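Local coordinates for colicin B (Escherichia coli, PDB 1RH1), which kills sensitive Escherichia coli and close relatives by forming a channel that depolarizes the cytoplasmic membrane, at residues G56-S62 against D82-V88; V195-V200 against V213-P217. All blocks are in the same frame, centred on the assembly; numbering follows the deposited sequence.

Interaction 1: residues G56-S62 against D82-V88; sequences GIALVQS and DWSGWSV
Ala58 and Leu59 meet Asp82 and Ser87 where an extended loop, 56-62, lies along the turn 82-86 and enters the mixed beta sheet of the N-terminal region beside strand 87-90. Two backbone amides donate across the contact. Leu59 N donates to Asp82 OD1 at 3.1 Å, reaching the syn side of the carboxylate 18° out of its plane. With CG anti to the backbone N (chi1 -168°), Asp82 swings the group over the loop, and OD1 also rests against Ala58 CB. Farther along, Gln61 N gives a 2.9 Å bond to Ser87 O, and Val60 CA approaches the same carbonyl as a CH donor. Ser87 OG can hydrogen-bond to Ala58 O at 2.9 Å, though another acceptor competes for its proton.

Van der Waals and ring contacts follow. Ala58 CB fits into the curve of the turn, touching Trp83 O, Ser84 O and the backbone of Gly85. The indole of Trp83 lies flat against the Gly56 backbone, while its NE1 bonds to Ser53 O. Trp86, by contrast, packs on Ile72, Leu225 and Met142 of the sheet's strands. In the CH-pi contact, Gly56 CA stands 3.6 Å from the centroid of the Trp83 five-membered ring, 15° off its normal.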
ATOM      1  N   GLY A  56      44.395  -8.843   6.401  1.00  7.30           N
ATOM      2  CA  GLY A  56      43.774  -7.681   5.807  1.00  9.91           C
ATOM      3  C   GLY A  56      42.430  -7.334   6.411  1.00 11.49           C
ATOM      4  O   GLY A  56      41.917  -6.230   6.204  1.00 12.57           O
ATOM      5  N   ILE A  57      41.855  -8.269   7.163  1.00  7.97           N
ATOM      6  CA  ILE A  57      40.538  -8.019   7.691  1.00  7.84           C
ATOM      7  C   ILE A  57      40.658  -7.441   9.079  1.00  6.11           C
ATOM      8  O   ILE A  57      41.611  -7.727   9.827  1.00  6.55           O
ATOM      9  CB  ILE A  57      39.670  -9.331   7.723  1.00  6.76           C
ATOM     10  CG1 ILE A  57      40.266 -10.404   8.618  1.00  5.17           C
ATOM     11  CG2 ILE A  57      39.527  -9.811   6.283  1.00  2.00           C
ATOM     12  CD1 ILE A  57      39.321 -11.569   8.908  1.00 10.21           C
ATOM     13  N   ALA A  58      39.619  -6.625   9.348  1.00  4.22           N
ATOM     14  CA  ALA A  58      39.417  -6.001  10.641  1.00  2.00           C
ATOM     15  C   ALA A  58      39.201  -7.024  11.743  1.00  2.00           C
ATOM     16  O   ALA A  58      38.959  -8.179  11.410  1.00  2.00           O
ATOM     17  CB  ALA A  58      38.229  -5.120  10.544  1.00  2.00           C
ATOM     18  N   LEU A  59      39.261  -6.716  13.046  1.00  2.00           N
ATOM     19  CA  LEU A  59      39.097  -7.760  14.066  1.00  2.64           C
ATOM     20  C   LEU A  59      37.690  -8.362  14.050  1.00  4.48           C
ATOM     21  O   LEU A  59      36.713  -7.742  13.597  1.00  3.34           O
ATOM     22  CB  LEU A  59      39.368  -7.211  15.466  1.00  2.00           C
ATOM     23  CG  LEU A  59      38.226  -6.509  16.211  1.00  4.32           C
ATOM     24  CD1 LEU A  59      38.562  -6.395  17.679  1.00  6.97           C
ATOM     25  CD2 LEU A  59      37.957  -5.165  15.590  1.00  6.19           C
ATOM     26  N   VAL A  60      37.568  -9.599  14.530  1.00  2.07           N
ATOM     27  CA  VAL A  60      36.253 -10.232  14.593  1.00  4.96           C
ATOM     28  C   VAL A  60      35.643  -9.664  15.863  1.00  2.00           C
ATOM     29  O   VAL A  60      35.952 -10.072  16.986  1.00  4.69           O
ATOM     30  CB  VAL A  60      36.433 -11.799  14.608  1.00  2.00           C
ATOM     31  CG1 VAL A  60      35.160 -12.537  14.946  1.00  3.41           C
ATOM     32  CG2 VAL A  60      36.742 -12.262  13.191  1.00  4.84           C
ATOM     33  N   GLN A  61      34.789  -8.657  15.669  1.00  2.74           N
ATOM     34  CA  GLN A  61      34.330  -7.949  16.839  1.00  3.19           C
ATOM     35  C   GLN A  61      33.263  -8.615  17.637  1.00  2.64           C
ATOM     36  O   GLN A  61      33.331  -8.519  18.853  1.00  7.10           O
ATOM     37  CB  GLN A  61      33.852  -6.551  16.481  1.00  5.19           C
ATOM     38  CG  GLN A  61      32.728  -6.405  15.513  1.00  2.00           C
ATOM     39  CD  GLN A  61      32.304  -4.970  15.477  1.00  2.00           C
ATOM     40  OE1 GLN A  61      32.457  -4.287  14.473  1.00  2.00           O
ATOM     41  NE2 GLN A  61      31.756  -4.530  16.605  1.00  2.07           N
ATOM     42  N   SER A  62      32.344  -9.331  17.000  1.00  2.86           N
ATOM     43  CA  SER A  62      31.257  -9.967  17.723  1.00  5.31           C
ATOM     44  C   SER A  62      30.804 -11.278  17.101  1.00  5.46           C
ATOM     45  O   SER A  62      31.292 -11.693  16.058  1.00  5.46           O
ATOM     46  CB  SER A  62      30.113  -8.975  17.784  1.00  6.43           C
ATOM     47  OG  SER A  62      29.146  -9.375  18.733  1.00 10.56           O
ATOM     48  N   ASP A  82      44.103  -1.213  13.776  1.00 10.91           N
ATOM     49  CA  ASP A  82      43.537  -2.248  12.916  1.00  9.79           C
ATOM     50  C   ASP A  82      43.349  -1.892  11.466  1.00  5.49           C
ATOM     51  O   ASP A  82      43.693  -0.788  11.038  1.00 10.53           O
ATOM     52  CB  ASP A  82      42.218  -2.648  13.576  1.00 13.69           C
ATOM     53  CG  ASP A  82      41.462  -3.894  13.113  1.00 14.74           C
ATOM     54  OD1 ASP A  82      40.248  -3.768  12.946  1.00 15.91           O
ATOM     55  OD2 ASP A  82      42.054  -4.967  12.942  1.00 16.76           O
ATOM     56  N   TRP A  83      42.835  -2.887  10.731  1.00  3.73           N
ATOM     57  CA  TRP A  83      42.483  -2.739   9.335  1.00  2.00           C
ATOM     58  C   TRP A  83      41.119  -2.117   9.222  1.00  2.00           C
ATOM     59  O   TRP A  83      40.315  -2.134  10.155  1.00  4.06           O
ATOM     60  CB  TRP A  83      42.410  -4.062   8.613  1.00  2.58           C
ATOM     61  CG  TRP A  83      43.731  -4.782   8.466  1.00  2.00           C
ATOM     62  CD1 TRP A  83      44.111  -5.740   9.361  1.00  3.67           C
ATOM     63  CD2 TRP A  83      44.644  -4.574   7.489  1.00  2.00           C
ATOM     64  NE1 TRP A  83      45.280  -6.150   8.958  1.00  4.39           N
ATOM     65  CE2 TRP A  83      45.630  -5.479   7.858  1.00  2.00           C
ATOM     66  CE3 TRP A  83      44.806  -3.778   6.375  1.00  2.00           C
ATOM     67  CZ2 TRP A  83      46.801  -5.604   7.123  1.00  2.75           C
ATOM     68  CZ3 TRP A  83      45.980  -3.894   5.627  1.00  2.00           C
ATOM     69  CH2 TRP A  83      46.972  -4.801   5.995  1.00  2.00           C
ATOM     70  N   SER A  84      40.860  -1.621   8.018  1.00  4.75           N
ATOM     71  CA  SER A  84      39.599  -0.975   7.705  1.00  8.91           C
ATOM     72  C   SER A  84      38.379  -1.878   7.802  1.00 11.25           C
ATOM     73  O   SER A  84      38.451  -3.044   7.427  1.00 11.28           O
ATOM     74  CB  SER A  84      39.612  -0.413   6.294  1.00  9.64           C
ATOM     75  OG  SER A  84      40.505   0.670   6.091  1.00 16.87           O
ATOM     76  N   GLY A  85      37.279  -1.355   8.365  1.00 12.69           N
ATOM     77  CA  GLY A  85      35.994  -2.032   8.353  1.00 10.86           C
ATOM     78  C   GLY A  85      35.417  -2.704   9.596  1.00 10.09           C
ATOM     79  O   GLY A  85      35.555  -2.380  10.784  1.00 11.07           O
ATOM     80  N   TRP A  86      34.767  -3.740   9.066  1.00  5.42           N
ATOM     81  CA  TRP A  86      33.799  -4.619   9.685  1.00  4.38           C
ATOM     82  C   TRP A  86      34.059  -6.124   9.696  1.00  6.51           C
ATOM     83  O   TRP A  86      34.406  -6.684   8.655  1.00  7.91           O
ATOM     84  CB  TRP A  86      32.523  -4.302   8.953  1.00  6.21           C
ATOM     85  CG  TRP A  86      31.482  -3.588   9.758  1.00  7.25           C
ATOM     86  CD1 TRP A  86      31.520  -3.527  11.129  1.00  8.77           C
ATOM     87  CD2 TRP A  86      30.381  -3.009   9.219  1.00  6.71           C
ATOM     88  NE1 TRP A  86      30.413  -2.909  11.471  1.00 10.77           N
ATOM     89  CE2 TRP A  86      29.708  -2.587  10.375  1.00  4.84           C
ATOM     90  CE3 TRP A  86      29.851  -2.788   7.958  1.00  4.30           C
ATOM     91  CZ2 TRP A  86      28.487  -1.936  10.302  1.00  2.00           C
ATOM     92  CZ3 TRP A  86      28.614  -2.132   7.888  1.00  7.55           C
ATOM     93  CH2 TRP A  86      27.942  -1.711   9.044  1.00  2.00           C
ATOM     94  N   SER A  87      33.852  -6.848  10.803  1.00  6.58           N
ATOM     95  CA  SER A  87      34.011  -8.309  10.822  1.00  5.05           C
ATOM     96  C   SER A  87      33.235  -8.929  11.969  1.00  5.03           C
ATOM     97  O   SER A  87      33.466  -8.605  13.135  1.00  6.15           O
ATOM     98  CB  SER A  87      35.463  -8.777  11.019  1.00  5.30           C
ATOM     99  OG  SER A  87      36.402  -8.471  10.000  1.00 10.87           O
ATOM    100  N   VAL A  88      32.323  -9.849  11.653  1.00  3.16           N
ATOM    101  CA  VAL A  88      31.534 -10.564  12.655  1.00  4.88           C
ATOM    102  C   VAL A  88      31.669 -12.076  12.501  1.00  2.61           C
ATOM    103  O   VAL A  88      31.951 -12.554  11.404  1.00  6.04           O
ATOM    104  CB  VAL A  88      30.042 -10.191  12.536  1.00  2.00           C
ATOM    105  CG1 VAL A  88      29.898  -8.693  12.618  1.00  5.05           C
ATOM    106  CG2 VAL A  88      29.474 -10.606  11.205  1.00  5.05           C
TER
HETATM  107  O   HOH W   1      42.814  -8.281  12.910  1.00 26.21           O

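Interaction 2: residues V195-V200 against V213-P217; sequences VDAVPV and VYSAP
Val198 and Ser215 form an antiparallel hydrogen-bonded pair, joined by Val198 N to Ser215 O at 3.0 Å and Ser215 N to Val198 O at 2.8 Å, where strand 213-216 runs beside the end of strand 189-201 in the mixed sheet. The ladder then loosens: the Val200 N to Val213 O bond, at 3.4 Å, is weak. Between these rungs Pro199, which has no amide proton to offer, faces Tyr214 in a non-hydrogen-bonded pair, and their side chains part from each other. The axes of 198-200 and 213-216 make an angle of 124°, well short of straight antiparallel. Ala197 CA and Tyr214 CA add CH contacts to Ser215 O and Val198 O.

Among the side chains, Ala197 CB touches Tyr214 CB at 3.9 Å, while Tyr214 CD2 comes up to Pro199 CA. The Tyr214 side chain also touches Pro273 and Ser276. Val195 and Pro217 lie alongside one another, pointing opposite ways, with Val195 CB against Pro217 CG. At the far end, Val200 CB meets Val213 CG1. Val200 turns CG1 away from its backbone N (chi1 178°), which leaves CG2 on the N side, where it packs on Ser215 CB at 3.6 Å.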
ATOM      1  N   VAL A 195      21.854 -11.469  -1.820  1.00  7.08           N
ATOM      2  CA  VAL A 195      23.165 -10.882  -2.088  1.00  7.20           C
ATOM      3  C   VAL A 195      24.191 -11.982  -1.979  1.00  9.75           C
ATOM      4  O   VAL A 195      23.949 -13.044  -1.388  1.00 10.71           O
ATOM      5  CB  VAL A 195      23.626  -9.754  -1.094  1.00  9.26           C
ATOM      6  CG1 VAL A 195      22.632  -8.611  -1.119  1.00  7.86           C
ATOM      7  CG2 VAL A 195      23.784 -10.296   0.315  1.00 12.47           C
ATOM      8  N   ASP A 196      25.376 -11.629  -2.495  1.00 11.23           N
ATOM      9  CA  ASP A 196      26.473 -12.579  -2.611  1.00 14.75           C
ATOM     10  C   ASP A 196      27.723 -12.416  -1.767  1.00 14.30           C
ATOM     11  O   ASP A 196      28.432 -11.414  -1.865  1.00 15.94           O
ATOM     12  CB  ASP A 196      26.921 -12.642  -4.057  1.00 19.09           C
ATOM     13  CG  ASP A 196      27.073 -14.086  -4.475  1.00 23.48           C
ATOM     14  OD1 ASP A 196      26.134 -14.601  -5.090  1.00 27.89           O
ATOM     15  OD2 ASP A 196      28.112 -14.689  -4.170  1.00 28.29           O
ATOM     16  N   ALA A 197      27.983 -13.449  -0.956  1.00 11.35           N
ATOM     17  CA  ALA A 197      29.198 -13.542  -0.179  1.00  8.78           C
ATOM     18  C   ALA A 197      30.283 -14.076  -1.106  1.00  8.23           C
ATOM     19  O   ALA A 197      30.139 -15.046  -1.849  1.00  9.31           O
ATOM     20  CB  ALA A 197      29.011 -14.497   0.979  1.00  5.99           C
ATOM     21  N   VAL A 198      31.372 -13.316  -1.095  1.00 11.30           N
ATOM     22  CA  VAL A 198      32.581 -13.528  -1.885  1.00  9.16           C
ATOM     23  C   VAL A 198      33.792 -13.831  -0.984  1.00 10.34           C
ATOM     24  O   VAL A 198      33.949 -13.162   0.035  1.00 11.19           O
ATOM     25  CB  VAL A 198      32.763 -12.250  -2.704  1.00  9.42           C
ATOM     26  CG1 VAL A 198      34.124 -12.201  -3.374  1.00 13.56           C
ATOM     27  CG2 VAL A 198      31.676 -12.217  -3.770  1.00  9.00           C
ATOM     28  N   PRO A 199      34.699 -14.781  -1.272  1.00  8.89           N
ATOM     29  CA  PRO A 199      35.870 -15.064  -0.437  1.00 10.37           C
ATOM     30  C   PRO A 199      36.803 -13.858  -0.321  1.00 10.43           C
ATOM     31  O   PRO A 199      37.015 -13.116  -1.286  1.00 10.45           O
ATOM     32  CB  PRO A 199      36.483 -16.276  -1.115  1.00  7.27           C
ATOM     33  CG  PRO A 199      36.152 -16.050  -2.570  1.00  6.08           C
ATOM     34  CD  PRO A 199      34.707 -15.609  -2.473  1.00  7.38           C
ATOM     35  N   VAL A 200      37.326 -13.625   0.879  1.00  8.27           N
ATOM     36  CA  VAL A 200      38.191 -12.472   1.100  1.00  9.08           C
ATOM     37  C   VAL A 200      39.643 -12.921   0.980  1.00  9.38           C
ATOM     38  O   VAL A 200      40.021 -13.889   1.631  1.00 10.53           O
ATOM     39  CB  VAL A 200      37.926 -11.859   2.514  1.00  8.46           C
ATOM     40  CG1 VAL A 200      38.845 -10.685   2.770  1.00  7.97           C
ATOM     41  CG2 VAL A 200      36.515 -11.304   2.597  1.00  7.85           C
ATOM     42  N   VAL A 213      36.225 -17.300   5.491  1.00  4.60           N
ATOM     43  CA  VAL A 213      35.964 -15.892   5.712  1.00  2.31           C
ATOM     44  C   VAL A 213      35.504 -15.437   4.336  1.00  6.70           C
ATOM     45  O   VAL A 213      36.166 -15.673   3.313  1.00 10.57           O
ATOM     46  CB  VAL A 213      37.280 -15.168   6.167  1.00  2.00           C
ATOM     47  CG1 VAL A 213      37.268 -13.677   5.897  1.00  2.00           C
ATOM     48  CG2 VAL A 213      37.403 -15.265   7.662  1.00  2.00           C
ATOM     49  N   TYR A 214      34.330 -14.796   4.339  1.00  6.38           N
ATOM     50  CA  TYR A 214      33.655 -14.311   3.140  1.00  2.00           C
ATOM     51  C   TYR A 214      33.176 -12.897   3.399  1.00  3.51           C
ATOM     52  O   TYR A 214      32.999 -12.564   4.567  1.00  7.03           O
ATOM     53  CB  TYR A 214      32.433 -15.189   2.813  1.00  6.37           C
ATOM     54  CG  TYR A 214      32.772 -16.663   2.660  1.00  4.80           C
ATOM     55  CD1 TYR A 214      32.732 -17.502   3.774  1.00  6.67           C
ATOM     56  CD2 TYR A 214      33.202 -17.160   1.434  1.00  3.50           C
ATOM     57  CE1 TYR A 214      33.135 -18.832   3.664  1.00  3.85           C
ATOM     58  CE2 TYR A 214      33.603 -18.494   1.321  1.00  2.09           C
ATOM     59  CZ  TYR A 214      33.570 -19.316   2.439  1.00  4.21           C
ATOM     60  OH  TYR A 214      33.993 -20.628   2.347  1.00 11.87           O
ATOM     61  N   SER A 215      32.959 -12.042   2.390  1.00  2.00           N
ATOM     62  CA  SER A 215      32.415 -10.702   2.609  1.00  3.99           C
ATOM     63  C   SER A 215      31.101 -10.516   1.864  1.00  5.11           C
ATOM     64  O   SER A 215      30.974 -10.930   0.710  1.00  4.63           O
ATOM     65  CB  SER A 215      33.368  -9.591   2.135  1.00  3.28           C
ATOM     66  OG  SER A 215      33.510  -9.481   0.722  1.00  6.52           O
ATOM     67  N   ALA A 216      30.118  -9.862   2.494  1.00  4.94           N
ATOM     68  CA  ALA A 216      28.820  -9.665   1.872  1.00  2.00           C
ATOM     69  C   ALA A 216      28.288  -8.263   2.022  1.00  4.57           C
ATOM     70  O   ALA A 216      28.474  -7.669   3.085  1.00  8.37           O
ATOM     71  CB  ALA A 216      27.797 -10.555   2.479  1.00  2.00           C
ATOM     72  N   PRO A 217      27.621  -7.691   1.008  1.00  4.96           N
ATOM     73  CA  PRO A 217      26.963  -6.401   1.103  1.00  4.10           C
ATOM     74  C   PRO A 217      25.648  -6.348   1.883  1.00  5.56           C
ATOM     75  O   PRO A 217      24.538  -6.244   1.339  1.00  7.54           O
ATOM     76  CB  PRO A 217      26.838  -5.991  -0.336  1.00  2.27           C
ATOM     77  CG  PRO A 217      26.588  -7.297  -1.028  1.00  3.00           C
ATOM     78  CD  PRO A 217      27.610  -8.183  -0.363  1.00  5.96           C
TER

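From the N terminus, interaction 1 comes first: 56-62 and 82-88 close a loop of 19 residues that contains strand 70-73. Interaction 2 opens only later, with 195-200 and 213-217 enclosing 12 residues that include the short strand 209-210. The two loops are therefore in series, neither nested nor crossed. Strand 225-228 ties them together in space, pairing in parallel with 87-90 and antiparallel with 213-216, so both contacts reach one mixed sheet, their centres about 14 Å apart. They also touch directly through Ile57, whose CG2 packs on Val200 CG1 at 3.7 Å and whose CD1 approaches Val213 CG1.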